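Local coordinates for protein argonaute (Aquifex aeolicus, PDB 1YVU) that uses short single-stranded DNA guides to bind complementary target strands and cleaves the target RNA with the help of divalent metal ions, at residues Phe24-His28 with Val78-Arg82; Thr50-Glu54 with Phe88-Gln92; Leu100-Leu105 with Leu298-Trp303; Val145-Glu149 with Tyr618-Glu622; Leu155-Leu159 with Leu286-Leu291. One frame throughout, in Å; residues are numbered along the deposited sequence.

Contact 1 of 5, residues Phe24-His28 with Val78-Arg82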
# COMPACT_ATOMS: atom_id res chain seq x y z
N PHE A 24 27.88 -6.68 -22.71
CA PHE A 24 27.75 -8.12 -22.46
C PHE A 24 26.37 -8.60 -22.91
O PHE A 24 25.36 -8.08 -22.44
CB PHE A 24 27.98 -8.45 -20.97
CG PHE A 24 29.42 -8.35 -20.52
CD1 PHE A 24 29.85 -7.27 -19.75
CD2 PHE A 24 30.37 -9.30 -20.94
CE1 PHE A 24 31.23 -7.13 -19.39
CE2 PHE A 24 31.76 -9.17 -20.59
CZ PHE A 24 32.18 -8.08 -19.82
N LYS A 25 26.31 -9.53 -23.86
CA LYS A 25 25.03 -10.08 -24.31
C LYS A 25 25.08 -11.60 -24.06
O LYS A 25 26.17 -12.21 -24.24
CB LYS A 25 24.78 -9.77 -25.80
CG LYS A 25 23.29 -9.71 -26.18
CD LYS A 25 23.06 -10.09 -27.65
CE LYS A 25 21.58 -9.99 -28.02
NZ LYS A 25 21.33 -10.49 -29.40
N PRO A 26 23.96 -12.24 -23.59
CA PRO A 26 23.98 -13.69 -23.34
C PRO A 26 24.07 -14.51 -24.62
O PRO A 26 23.74 -14.02 -25.71
CB PRO A 26 22.65 -13.95 -22.64
CG PRO A 26 22.33 -12.63 -22.02
CD PRO A 26 22.68 -11.68 -23.10
N THR A 27 24.58 -15.73 -24.50
CA THR A 27 24.66 -16.59 -25.68
C THR A 27 23.37 -17.41 -25.77
O THR A 27 23.09 -18.06 -26.79
CB THR A 27 25.92 -17.50 -25.65
OG1 THR A 27 26.91 -16.91 -24.81
CG2 THR A 27 26.52 -17.62 -27.04
N HIS A 28 22.55 -17.30 -24.72
CA HIS A 28 21.26 -17.99 -24.62
C HIS A 28 20.09 -17.02 -24.90
O HIS A 28 20.19 -16.19 -25.80
CB HIS A 28 21.05 -18.66 -23.24
CG HIS A 28 22.28 -18.82 -22.40
ND1 HIS A 28 22.72 -20.04 -21.96
CD2 HIS A 28 23.09 -17.89 -21.82
CE1 HIS A 28 23.74 -19.88 -21.14
NE2 HIS A 28 23.98 -18.58 -21.04
N VAL A 78 23.20 -21.72 -14.85
CA VAL A 78 24.41 -20.95 -15.13
C VAL A 78 24.13 -20.15 -16.40
O VAL A 78 23.38 -20.60 -17.29
CB VAL A 78 25.67 -21.82 -15.31
CG1 VAL A 78 26.92 -20.98 -15.06
CG2 VAL A 78 25.65 -23.00 -14.37
N GLU A 79 24.67 -18.92 -16.43
CA GLU A 79 24.50 -18.00 -17.56
C GLU A 79 25.81 -17.46 -18.09
O GLU A 79 26.62 -16.93 -17.34
CB GLU A 79 23.60 -16.82 -17.16
CG GLU A 79 22.12 -17.16 -16.90
CD GLU A 79 21.75 -17.19 -15.42
OE1 GLU A 79 22.39 -16.48 -14.60
OE2 GLU A 79 20.80 -17.93 -15.06
N LEU A 80 26.02 -17.58 -19.40
CA LEU A 80 27.22 -17.06 -20.03
C LEU A 80 26.91 -15.88 -20.93
O LEU A 80 25.83 -15.78 -21.52
CB LEU A 80 28.05 -18.17 -20.71
CG LEU A 80 28.10 -18.52 -22.21
CD1 LEU A 80 29.36 -19.25 -22.51
CD2 LEU A 80 26.94 -19.39 -22.62
N LYS A 81 27.82 -14.91 -20.89
CA LYS A 81 27.71 -13.69 -21.66
C LYS A 81 29.07 -13.14 -22.00
O LYS A 81 29.98 -13.20 -21.16
CB LYS A 81 26.87 -12.63 -20.93
CG LYS A 81 26.88 -12.76 -19.46
CD LYS A 81 25.92 -11.86 -18.84
CE LYS A 81 26.47 -11.57 -17.50
NZ LYS A 81 27.73 -10.78 -17.68
N ARG A 82 29.21 -12.65 -23.24
CA ARG A 82 30.47 -12.10 -23.76
C ARG A 82 30.32 -10.73 -24.46
O ARG A 82 29.46 -9.98 -24.06
CB ARG A 82 31.20 -13.16 -24.63
CG ARG A 82 30.30 -14.14 -25.42
CD ARG A 82 31.10 -15.30 -26.07
NE ARG A 82 30.51 -16.63 -25.79
CZ ARG A 82 30.52 -17.68 -26.62
NH1 ARG A 82 31.10 -17.60 -27.82
NH2 ARG A 82 29.92 -18.81 -26.27
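The imidazole of H28 meets strand 78-82 with its edge. Its NE2 takes the backbone N-H of L80 over 2.8 Å, the donor lying almost exactly in the ring plane and the bond nearly straight at 170°. The L80 side chain crosses the H28 side chain at about a right angle and brings L80 CD2 to 3.5 Å from H28 NE2. Another branch of the same encounter belongs to T27, whose OG1 lies 3.3 Å from L80 CG. The T27 methyl turns elsewhere: CG2 is placed over one face of the R82 guanidinium, near its rim and 3.7 Å from NH2. At the far end F24 and K81 cross at about a right angle. A bend in the last torsion of K81 (chi4 66°) turns NZ toward the root of the phenylalanine side chain, 4.0 Å from F24 CB, while the F24 ring meets that of Y69 on strand 69-72.

The backbones pair as well. K25 and R82 form an antiparallel hydrogen-bonded pair, K25 N to R82 O and R82 N to K25 O, and P26 with K81 is the non-hydrogen-bonded pair beside it. T27 N then bonds to L80 O at 3.2 Å, past the end of strand 25-26. This strand is an outer one of three in an antiparallel sheet of the N-terminal domain, with 78-82 in the middle and 69-72 beyond; F24 also has a backbone bond with F57.

Chemically, the histidine continues the pairing where main-chain partners stop. Because NE2 accepts a hydrogen, H28 is probably neutral here, with its proton on ND1.

Contact 2 of 5, residues Thr50-Glu54 with Phe88-Gln92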
# COMPACT_ATOMS: atom_id res chain seq x y z
N THR A 50 26.27 -1.20 -13.64
CA THR A 50 25.67 -1.79 -14.81
C THR A 50 24.24 -1.41 -15.04
O THR A 50 23.51 -1.10 -14.11
CB THR A 50 25.75 -3.37 -14.67
OG1 THR A 50 27.11 -3.77 -14.49
CG2 THR A 50 25.18 -4.12 -15.88
N PHE A 51 23.86 -1.35 -16.31
CA PHE A 51 22.48 -1.12 -16.69
C PHE A 51 22.09 -2.10 -17.79
O PHE A 51 22.95 -2.61 -18.52
CB PHE A 51 22.15 0.37 -17.00
CG PHE A 51 22.66 0.89 -18.32
CD1 PHE A 51 21.93 0.70 -19.51
CD2 PHE A 51 23.84 1.64 -18.37
CE1 PHE A 51 22.35 1.25 -20.73
CE2 PHE A 51 24.28 2.21 -19.59
CZ PHE A 51 23.53 2.01 -20.78
N ARG A 52 20.79 -2.34 -17.92
CA ARG A 52 20.23 -3.26 -18.90
C ARG A 52 19.54 -2.52 -20.06
O ARG A 52 18.49 -1.92 -19.88
CB ARG A 52 19.25 -4.20 -18.19
CG ARG A 52 18.90 -5.50 -18.91
CD ARG A 52 17.53 -6.00 -18.48
NE ARG A 52 16.48 -5.41 -19.32
CZ ARG A 52 15.34 -4.88 -18.88
NH1 ARG A 52 15.06 -4.87 -17.58
NH2 ARG A 52 14.50 -4.33 -19.74
N ARG A 53 20.15 -2.58 -21.25
CA ARG A 53 19.61 -1.99 -22.47
C ARG A 53 19.08 -3.18 -23.26
O ARG A 53 19.84 -3.88 -23.93
CB ARG A 53 20.72 -1.27 -23.26
CG ARG A 53 20.29 0.04 -23.95
CD ARG A 53 21.48 0.83 -24.55
NE ARG A 53 21.69 2.14 -23.91
CZ ARG A 53 22.44 3.12 -24.40
NH1 ARG A 53 23.08 2.99 -25.56
NH2 ARG A 53 22.54 4.26 -23.74
N GLU A 54 17.78 -3.45 -23.09
CA GLU A 54 17.06 -4.57 -23.71
C GLU A 54 17.72 -5.95 -23.42
O GLU A 54 17.44 -6.55 -22.38
CB GLU A 54 16.79 -4.36 -25.22
CG GLU A 54 15.95 -3.10 -25.63
CD GLU A 54 14.43 -3.21 -25.40
OE1 GLU A 54 13.86 -4.33 -25.41
OE2 GLU A 54 13.78 -2.14 -25.25
N PHE A 88 28.78 5.31 -24.74
CA PHE A 88 27.51 5.79 -24.18
C PHE A 88 27.01 7.21 -24.53
O PHE A 88 27.66 8.21 -24.24
CB PHE A 88 27.62 5.61 -22.65
CG PHE A 88 26.43 6.08 -21.86
CD1 PHE A 88 25.25 5.32 -21.81
CD2 PHE A 88 26.51 7.26 -21.09
CE1 PHE A 88 24.17 5.73 -21.02
CE2 PHE A 88 25.43 7.68 -20.30
CZ PHE A 88 24.26 6.91 -20.26
N ARG A 89 25.78 7.29 -25.05
CA ARG A 89 25.18 8.57 -25.44
C ARG A 89 23.81 8.82 -24.79
O ARG A 89 22.78 8.91 -25.49
CB ARG A 89 25.05 8.64 -26.97
CG ARG A 89 26.35 8.35 -27.72
CD ARG A 89 26.33 8.83 -29.16
NE ARG A 89 26.14 10.27 -29.26
CZ ARG A 89 27.01 11.20 -28.86
NH1 ARG A 89 28.17 10.86 -28.32
NH2 ARG A 89 26.70 12.48 -28.98
N GLY A 90 23.80 8.97 -23.45
CA GLY A 90 22.57 9.20 -22.69
C GLY A 90 21.72 7.95 -22.47
O GLY A 90 22.06 6.89 -22.99
N PHE A 91 20.64 8.05 -21.69
CA PHE A 91 19.78 6.89 -21.42
C PHE A 91 18.54 6.90 -22.28
O PHE A 91 18.13 7.95 -22.79
CB PHE A 91 19.31 6.86 -19.97
CG PHE A 91 20.40 6.97 -18.95
CD1 PHE A 91 20.77 8.23 -18.43
CD2 PHE A 91 21.06 5.82 -18.47
CE1 PHE A 91 21.78 8.35 -17.43
CE2 PHE A 91 22.08 5.91 -17.47
CZ PHE A 91 22.43 7.18 -16.95
N GLN A 92 17.89 5.73 -22.35
CA GLN A 92 16.64 5.52 -23.10
C GLN A 92 15.45 5.35 -22.14
O GLN A 92 14.28 5.58 -22.50
CB GLN A 92 16.78 4.28 -23.99
CG GLN A 92 18.07 4.24 -24.82
CD GLN A 92 18.16 3.05 -25.75
OE1 GLN A 92 17.34 2.13 -25.68
NE2 GLN A 92 19.17 3.07 -26.62
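NH2 of R53 is the polar atom on which the two segments converge. The carbonyl G90 O stands at the edge of the guanidinium, 2.8 Å from NH2, but the angle is poor for a hydrogen bond, and the approach is perhaps mainly electrostatic. The same NH2 also lies obliquely against the ring of F88, 3.5 Å from CD1. Above one face of the guanidinium comes the Q92 amide, its NE2 3.8 Å from R53 NE and offset toward the rim; the two flat groups are nearly parallel, at 17°. A bend at chi3 of the arginine (-115°) turns the end of an otherwise extended chain toward these partners.

Deeper in, F51 CZ touches F88 CE1 at 3.8 Å. The rings are inclined by 62° and meet obliquely. F88 reaches F51 with CG anti to the backbone N, while its CZ lies over the centre of the F91 ring, joining the aromatic groups of the loop into one packed set.

Strand 50-53 pairs with strand 56-59, whose W58 meets the F51 ring and makes a cation-pi contact with R53. E96, on helix 94-107, adds a long, weak ion pair to R53 and packs on both F51 and F91. Within the N-terminal domain the loop 88-92 thus packs beside both hairpin and helix, F91 touching the helix through E96 and F88 facing F51 and F21.

Contact 3 of 5, residues Leu100-Leu105 with Leu298-Trp303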
# COMPACT_ATOMS: atom_id res chain seq x y z
N LEU A 100 21.88 2.07 -13.03
CA LEU A 100 23.25 2.57 -13.00
C LEU A 100 23.51 3.45 -11.75
O LEU A 100 24.43 3.18 -10.99
CB LEU A 100 23.59 3.31 -14.30
CG LEU A 100 25.10 3.51 -14.52
CD1 LEU A 100 25.63 2.30 -15.22
CD2 LEU A 100 25.42 4.79 -15.31
N PHE A 101 22.62 4.42 -11.47
CA PHE A 101 22.76 5.30 -10.30
C PHE A 101 22.93 4.53 -8.99
O PHE A 101 23.85 4.82 -8.22
CB PHE A 101 21.56 6.26 -10.19
CG PHE A 101 21.65 7.26 -9.04
CD1 PHE A 101 22.60 8.33 -9.06
CD2 PHE A 101 20.80 7.16 -7.93
CE1 PHE A 101 22.68 9.27 -7.98
CE2 PHE A 101 20.87 8.10 -6.84
CZ PHE A 101 21.82 9.15 -6.87
N ARG A 102 22.06 3.54 -8.76
CA ARG A 102 22.06 2.71 -7.55
C ARG A 102 23.38 2.01 -7.26
O ARG A 102 23.89 2.03 -6.14
CB ARG A 102 20.96 1.66 -7.63
CG ARG A 102 19.58 2.20 -7.33
CD ARG A 102 18.59 1.05 -7.25
NE ARG A 102 17.28 1.52 -6.79
CZ ARG A 102 16.13 0.89 -6.99
NH1 ARG A 102 16.09 -0.26 -7.66
NH2 ARG A 102 14.99 1.44 -6.57
N ASP A 103 23.95 1.45 -8.31
CA ASP A 103 25.22 0.74 -8.25
C ASP A 103 26.37 1.68 -7.94
O ASP A 103 27.43 1.25 -7.52
CB ASP A 103 25.46 -0.00 -9.57
CG ASP A 103 24.45 -1.17 -9.81
OD1 ASP A 103 23.64 -1.51 -8.89
OD2 ASP A 103 24.48 -1.75 -10.92
N PHE A 104 26.14 2.96 -8.14
CA PHE A 104 27.16 3.94 -7.80
C PHE A 104 27.11 4.20 -6.32
O PHE A 104 28.14 4.25 -5.68
CB PHE A 104 26.95 5.24 -8.57
CG PHE A 104 27.71 5.30 -9.83
CD1 PHE A 104 27.09 5.01 -11.04
CD2 PHE A 104 29.07 5.64 -9.83
CE1 PHE A 104 27.80 5.05 -12.24
CE2 PHE A 104 29.80 5.69 -11.03
CZ PHE A 104 29.16 5.39 -12.24
N LEU A 105 25.89 4.26 -5.76
CA LEU A 105 25.66 4.48 -4.32
C LEU A 105 26.23 3.34 -3.48
O LEU A 105 26.56 3.49 -2.30
CB LEU A 105 24.16 4.58 -4.04
CG LEU A 105 23.37 5.57 -4.89
CD1 LEU A 105 21.96 5.57 -4.41
CD2 LEU A 105 23.96 6.97 -4.79
N LEU A 298 29.67 11.35 -6.17
CA LEU A 298 29.39 11.08 -7.58
C LEU A 298 29.65 12.13 -8.69
O LEU A 298 29.56 11.80 -9.89
CB LEU A 298 27.97 10.52 -7.71
CG LEU A 298 27.38 9.40 -6.82
CD1 LEU A 298 26.10 8.92 -7.44
CD2 LEU A 298 28.28 8.20 -6.65
N ARG A 299 30.01 13.36 -8.30
CA ARG A 299 30.32 14.48 -9.23
C ARG A 299 31.47 14.13 -10.17
O ARG A 299 31.49 14.49 -11.34
CB ARG A 299 30.77 15.70 -8.42
CG ARG A 299 30.06 17.03 -8.69
CD ARG A 299 30.75 18.15 -7.90
NE ARG A 299 30.65 18.02 -6.42
CZ ARG A 299 31.63 18.25 -5.53
NH1 ARG A 299 32.86 18.60 -5.90
NH2 ARG A 299 31.35 18.25 -4.23
N ASP A 300 32.44 13.43 -9.58
CA ASP A 300 33.66 12.98 -10.25
C ASP A 300 33.37 11.84 -11.21
O ASP A 300 34.11 11.60 -12.17
CB ASP A 300 34.67 12.56 -9.17
CG ASP A 300 35.14 13.75 -8.30
OD1 ASP A 300 34.75 14.92 -8.56
OD2 ASP A 300 35.93 13.52 -7.36
N TYR A 301 32.21 11.21 -11.01
CA TYR A 301 31.79 10.07 -11.82
C TYR A 301 30.86 10.50 -12.94
O TYR A 301 30.48 9.69 -13.80
CB TYR A 301 31.19 9.00 -10.91
CG TYR A 301 32.23 8.46 -9.94
CD1 TYR A 301 32.48 9.11 -8.72
CD2 TYR A 301 33.07 7.37 -10.30
CE1 TYR A 301 33.55 8.69 -7.87
CE2 TYR A 301 34.15 6.95 -9.45
CZ TYR A 301 34.38 7.62 -8.25
OH TYR A 301 35.47 7.29 -7.47
N GLY A 302 30.59 11.80 -12.95
CA GLY A 302 29.74 12.43 -13.96
C GLY A 302 28.29 12.69 -13.60
O GLY A 302 27.50 13.02 -14.48
N TRP A 303 27.94 12.58 -12.32
CA TRP A 303 26.57 12.77 -11.85
C TRP A 303 26.22 14.13 -11.26
O TRP A 303 26.93 14.64 -10.39
CB TRP A 303 26.20 11.72 -10.81
CG TRP A 303 26.06 10.36 -11.31
CD1 TRP A 303 27.01 9.40 -11.30
CD2 TRP A 303 24.87 9.75 -11.88
NE1 TRP A 303 26.51 8.22 -11.82
CE2 TRP A 303 25.20 8.40 -12.18
CE3 TRP A 303 23.56 10.22 -12.15
CZ2 TRP A 303 24.27 7.50 -12.76
CZ3 TRP A 303 22.62 9.31 -12.75
CH2 TRP A 303 23.00 7.96 -13.03
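F104 projects from helix 94-107 into the end of helix 280-299. CB rests on a methyl of L298, 3.8 Å from L298 CD2. Further out, the ring offers one face to the indole of W303, and W303 NE1 comes to 3.4 Å from F104 CD1 and CE1. F104 CZ, the tip, lies 3.9 Å from the same W303 NE1. The pair is edge-to-face, with planes at 73° and the indole N-H side turned to the phenyl. On the Y301 side, F104 CE2 lies 3.6 Å from Y301 CB, those rings meeting obliquely.

The face of W303 receives the edge of F101, F101 CD1 standing 3.7 Å from W303 CE3, so three rings succeed one another as two T-shaped contacts. F101 CE1 also touches L298 CD1 at 3.5 Å, while Y14 of strand 9-14 stacks on W303.

A Schellman motif at G302, W303 N to L298 O with a weak G302 N to R299 O, precedes the indole; Y301 N is an extra donor to L298 O. This aromatic cluster joins the N-terminal domain to linker L2. No hydrogen bond spans it, so cohesion rests on apolar packing and probably ring electrostatics.

Contact 4 of 5, residues Val145-Glu149 with Tyr618-Glu622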
# COMPACT_ATOMS: atom_id res chain seq x y z
N VAL A 145 14.42 6.47 -9.82
CA VAL A 145 14.52 7.50 -10.85
C VAL A 145 13.24 7.51 -11.68
O VAL A 145 12.87 6.51 -12.28
CB VAL A 145 15.76 7.31 -11.75
CG1 VAL A 145 15.70 8.25 -12.94
CG2 VAL A 145 17.03 7.58 -10.92
N LEU A 146 12.55 8.65 -11.63
CA LEU A 146 11.30 8.90 -12.36
C LEU A 146 11.56 9.85 -13.51
O LEU A 146 12.68 10.32 -13.67
CB LEU A 146 10.21 9.47 -11.44
CG LEU A 146 9.87 8.82 -10.09
CD1 LEU A 146 8.50 9.28 -9.69
CD2 LEU A 146 9.91 7.28 -10.13
N LYS A 147 10.53 10.14 -14.30
CA LYS A 147 10.66 10.99 -15.47
C LYS A 147 9.56 11.99 -15.41
O LYS A 147 8.39 11.59 -15.31
CB LYS A 147 10.44 10.15 -16.73
CG LYS A 147 10.88 10.75 -18.04
CD LYS A 147 10.61 9.78 -19.17
CE LYS A 147 10.73 10.45 -20.52
NZ LYS A 147 10.23 9.55 -21.60
N SER A 148 9.90 13.26 -15.57
CA SER A 148 8.91 14.34 -15.54
C SER A 148 8.01 14.38 -16.78
O SER A 148 8.17 13.58 -17.73
CB SER A 148 9.60 15.70 -15.34
OG SER A 148 10.47 16.02 -16.43
N GLU A 149 7.07 15.32 -16.76
CA GLU A 149 6.12 15.54 -17.85
C GLU A 149 6.91 16.00 -19.08
O GLU A 149 6.81 15.40 -20.16
CB GLU A 149 5.12 16.63 -17.42
CG GLU A 149 3.91 16.80 -18.36
CD GLU A 149 3.07 18.04 -18.06
OE1 GLU A 149 3.46 18.87 -17.20
OE2 GLU A 149 2.01 18.17 -18.69
N TYR A 618 1.77 16.94 -9.27
CA TYR A 618 3.02 17.01 -10.02
C TYR A 618 2.72 15.98 -11.10
O TYR A 618 2.23 14.90 -10.78
CB TYR A 618 4.28 16.59 -9.21
CG TYR A 618 5.58 16.83 -9.99
CD1 TYR A 618 6.23 18.07 -9.93
CD2 TYR A 618 6.05 15.89 -10.94
CE1 TYR A 618 7.31 18.40 -10.80
CE2 TYR A 618 7.12 16.20 -11.83
CZ TYR A 618 7.75 17.46 -11.75
OH TYR A 618 8.78 17.77 -12.61
N LYS A 619 3.00 16.31 -12.35
CA LYS A 619 2.72 15.38 -13.44
C LYS A 619 3.99 14.74 -14.03
O LYS A 619 5.03 15.39 -14.20
CB LYS A 619 1.87 16.07 -14.51
CG LYS A 619 1.23 15.14 -15.54
CD LYS A 619 0.30 15.91 -16.49
CE LYS A 619 -0.26 14.98 -17.55
NZ LYS A 619 -0.01 15.36 -19.00
N LEU A 620 3.92 13.42 -14.23
CA LEU A 620 5.00 12.61 -14.79
C LEU A 620 4.77 12.25 -16.27
O LEU A 620 3.82 12.74 -16.90
CB LEU A 620 5.23 11.37 -13.94
CG LEU A 620 5.61 11.71 -12.50
CD1 LEU A 620 5.49 10.50 -11.60
CD2 LEU A 620 7.02 12.29 -12.48
N SER A 621 5.64 11.39 -16.81
CA SER A 621 5.61 11.00 -18.22
C SER A 621 4.42 10.26 -18.80
O SER A 621 3.56 10.89 -19.43
CB SER A 621 6.90 10.25 -18.59
OG SER A 621 7.16 9.17 -17.71
N GLU A 622 4.36 8.95 -18.58
CA GLU A 622 3.31 8.06 -19.09
C GLU A 622 1.96 8.25 -18.37
O GLU A 622 1.36 7.29 -17.84
CB GLU A 622 3.80 6.60 -19.00
CG GLU A 622 5.17 6.31 -19.65
CD GLU A 622 5.89 5.12 -19.01
OE1 GLU A 622 5.24 4.31 -18.30
OE2 GLU A 622 7.12 5.01 -19.22
O HOH W 1 7.96 8.81 -14.77
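The PIWI box touches linker L1 through a single beta bridge, S148 with L620, where strands 616-619 and 134-147 run out. The touching parts run nearly at right angles (95°), consistent with the pairing ending after one bridge. Its hydrogen bond passes from S621 N to K147 O over 3.1 Å, the donor tilted out of the carbonyl plane. L620 places CD2 3.2 Å from K147 O, and its CD1 reaches L146 CD1 at 3.8 Å. The lysine chain of K147, fully extended, lies alongside S621, with K147 CD 3.8 Å from S621 CB. A water supplements the bridge, accepting from K147 N at 2.9 Å and bonded to S621 OG at 3.1 Å.

Beyond the bridge E149 and K619 cross obliquely. The glutamate stretches out from a CG anti to its N (chi1 -170°), bringing OE2 to 3.5 Å from K619 NZ, a weak salt bridge; its OE1 has a second partner in K313. S148 OG bonds to the backbone N of G151 and Y152, while its CB lies against the edge of Y618, 3.5 Å from OH.

This interdomain touch thus mixes one backbone bond, a water and a weak salt bridge with van der Waals packing. Since E149 has lysines at both carboxylate oxygens, it is probably kept ionised, and the weak bridge to K619 is likely to matter less than that to K313.

Contact 5 of 5, residues Leu155-Leu159 with Leu286-Leu291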
# COMPACT_ATOMS: atom_id res chain seq x y z
N LEU A 155 15.30 12.37 -9.47
CA LEU A 155 15.69 11.43 -8.46
C LEU A 155 14.70 11.64 -7.36
O LEU A 155 14.51 12.76 -6.86
CB LEU A 155 17.10 11.60 -7.95
CG LEU A 155 17.49 10.62 -6.83
CD1 LEU A 155 17.50 9.16 -7.30
CD2 LEU A 155 18.83 10.99 -6.30
N HIS A 156 13.92 10.59 -7.18
CA HIS A 156 12.94 10.52 -6.13
C HIS A 156 13.75 9.93 -4.98
O HIS A 156 14.25 8.79 -5.07
CB HIS A 156 11.80 9.59 -6.52
CG HIS A 156 10.92 9.19 -5.38
ND1 HIS A 156 10.92 9.85 -4.17
CD2 HIS A 156 10.06 8.15 -5.25
CE1 HIS A 156 10.12 9.22 -3.33
NE2 HIS A 156 9.58 8.19 -3.96
N LEU A 157 13.89 10.74 -3.92
CA LEU A 157 14.63 10.33 -2.74
C LEU A 157 13.87 10.54 -1.44
O LEU A 157 13.39 11.64 -1.15
CB LEU A 157 15.98 11.04 -2.72
CG LEU A 157 16.98 10.94 -1.56
CD1 LEU A 157 17.22 9.53 -1.07
CD2 LEU A 157 18.27 11.51 -2.07
N ASP A 158 13.78 9.48 -0.66
CA ASP A 158 13.09 9.53 0.61
C ASP A 158 13.91 8.86 1.70
O ASP A 158 14.90 8.17 1.43
CB ASP A 158 11.71 8.85 0.49
CG ASP A 158 10.62 9.52 1.35
OD1 ASP A 158 10.93 10.09 2.42
OD2 ASP A 158 9.45 9.47 0.91
N LEU A 159 13.44 9.07 2.94
CA LEU A 159 14.02 8.53 4.16
C LEU A 159 12.89 8.04 5.05
O LEU A 159 12.04 8.81 5.49
CB LEU A 159 14.83 9.60 4.90
CG LEU A 159 15.53 9.09 6.15
CD1 LEU A 159 16.78 8.34 5.78
CD2 LEU A 159 15.87 10.26 7.01
N LEU A 286 16.76 16.69 5.86
CA LEU A 286 17.51 15.44 6.01
C LEU A 286 17.76 14.90 4.62
O LEU A 286 18.89 14.58 4.29
CB LEU A 286 16.71 14.43 6.81
CG LEU A 286 17.39 13.53 7.84
CD1 LEU A 286 18.90 13.71 7.87
CD2 LEU A 286 16.72 13.79 9.19
N ILE A 287 16.71 14.82 3.81
CA ILE A 287 16.80 14.39 2.41
C ILE A 287 17.83 15.32 1.78
O ILE A 287 18.76 14.83 1.14
CB ILE A 287 15.44 14.52 1.71
CG1 ILE A 287 14.53 13.39 2.17
CG2 ILE A 287 15.55 14.61 0.17
CD1 ILE A 287 13.08 13.70 1.93
N ARG A 288 17.74 16.62 2.10
CA ARG A 288 18.68 17.65 1.60
C ARG A 288 20.07 17.38 2.11
O ARG A 288 21.02 17.71 1.44
CB ARG A 288 18.28 19.08 1.99
CG ARG A 288 17.10 19.68 1.22
CD ARG A 288 16.69 21.02 1.83
NE ARG A 288 15.38 21.47 1.34
CZ ARG A 288 15.09 22.71 0.97
NH1 ARG A 288 16.00 23.67 1.02
NH2 ARG A 288 13.89 22.98 0.48
N TYR A 289 20.21 16.73 3.26
CA TYR A 289 21.54 16.42 3.77
C TYR A 289 22.12 15.18 3.07
O TYR A 289 23.32 15.12 2.81
CB TYR A 289 21.53 16.25 5.30
CG TYR A 289 22.90 16.11 5.97
CD1 TYR A 289 23.78 17.22 6.10
CD2 TYR A 289 23.31 14.87 6.52
CE1 TYR A 289 25.05 17.09 6.77
CE2 TYR A 289 24.57 14.73 7.18
CZ TYR A 289 25.44 15.83 7.31
OH TYR A 289 26.64 15.67 7.98
N ILE A 290 21.25 14.24 2.70
CA ILE A 290 21.65 13.00 2.03
C ILE A 290 22.15 13.29 0.61
O ILE A 290 23.15 12.71 0.17
CB ILE A 290 20.45 12.01 1.95
CG1 ILE A 290 19.82 11.86 3.32
CG2 ILE A 290 20.91 10.63 1.47
CD1 ILE A 290 18.52 11.10 3.36
N LEU A 291 21.45 14.20 -0.07
CA LEU A 291 21.78 14.62 -1.43
C LEU A 291 23.20 15.16 -1.56
O LEU A 291 23.93 14.76 -2.46
CB LEU A 291 20.86 15.75 -1.87
CG LEU A 291 19.50 15.53 -2.50
CD1 LEU A 291 19.18 16.85 -3.17
CD2 LEU A 291 19.57 14.45 -3.54
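CG of both L157 and L159 lies anti to the backbone N (chi1 175° in L157), and their branches reach from strand 153-165 to helix 280-299. L157 slides past L291 in the opposite direction, the two CD2 methyls meeting at 3.5 Å. L159 works as a fork: CD2 lies 3.7 Å from L286 CG, while CD1 turns to I290 CD1 at 4.1 Å. Each leucine therefore spans about one turn of the helix, L157 on I287 and L291, L159 on L286 and I290.

I287 comes between them. Its CD1 lies 3.7 Å from L157 O, with CG1 and CG2 of the same side chain each 3.9 Å from that oxygen, so the branched end is laid chiefly against the carbonyl of L157, with CG2 also near that leucine's CG. CG1 anti to the carbonyl carbon of I287 allows this broad approach. D158, alternating to the other face of the strand, points away from the helix; its OD1 accepts L159 N over 2.8 Å and forms a salt bridge with R605 of the PIWI domain.

The axes pass 8.5 Å apart at 119°, a helix lying across a sheet. Y10 and V141 of neighbouring strands and F114 of helix 110-126 extend the apolar layer. Linkers L1 and L2 are thus joined by aliphatic packing without a cross-segment hydrogen bond, and the strand's polar chemistry is kept on the face of D158.

Overall arrangement
Contacts 3 and 5 are the buried pair: both use helix 280-299, one through aromatic rings at its end, the other through aliphatic branches along its side, and they meet where F101 packs on L155. Contact 2 adjoins contact 3 through T50 and D103, a probable hydrogen bond, and through F51 on L100. Contact 4 shares with contact 5 the sheet containing strands 134-147 and 153-165, which are neighbours in it, but is only partly buried and mixed in chemistry. Contact 1 stands apart at the surface, its centre about 37 Å from that of the chain, and relies on backbone pairing. Apolar packing thus dominates the buried contacts, while polar bonds take a larger share in contacts 1 and 4.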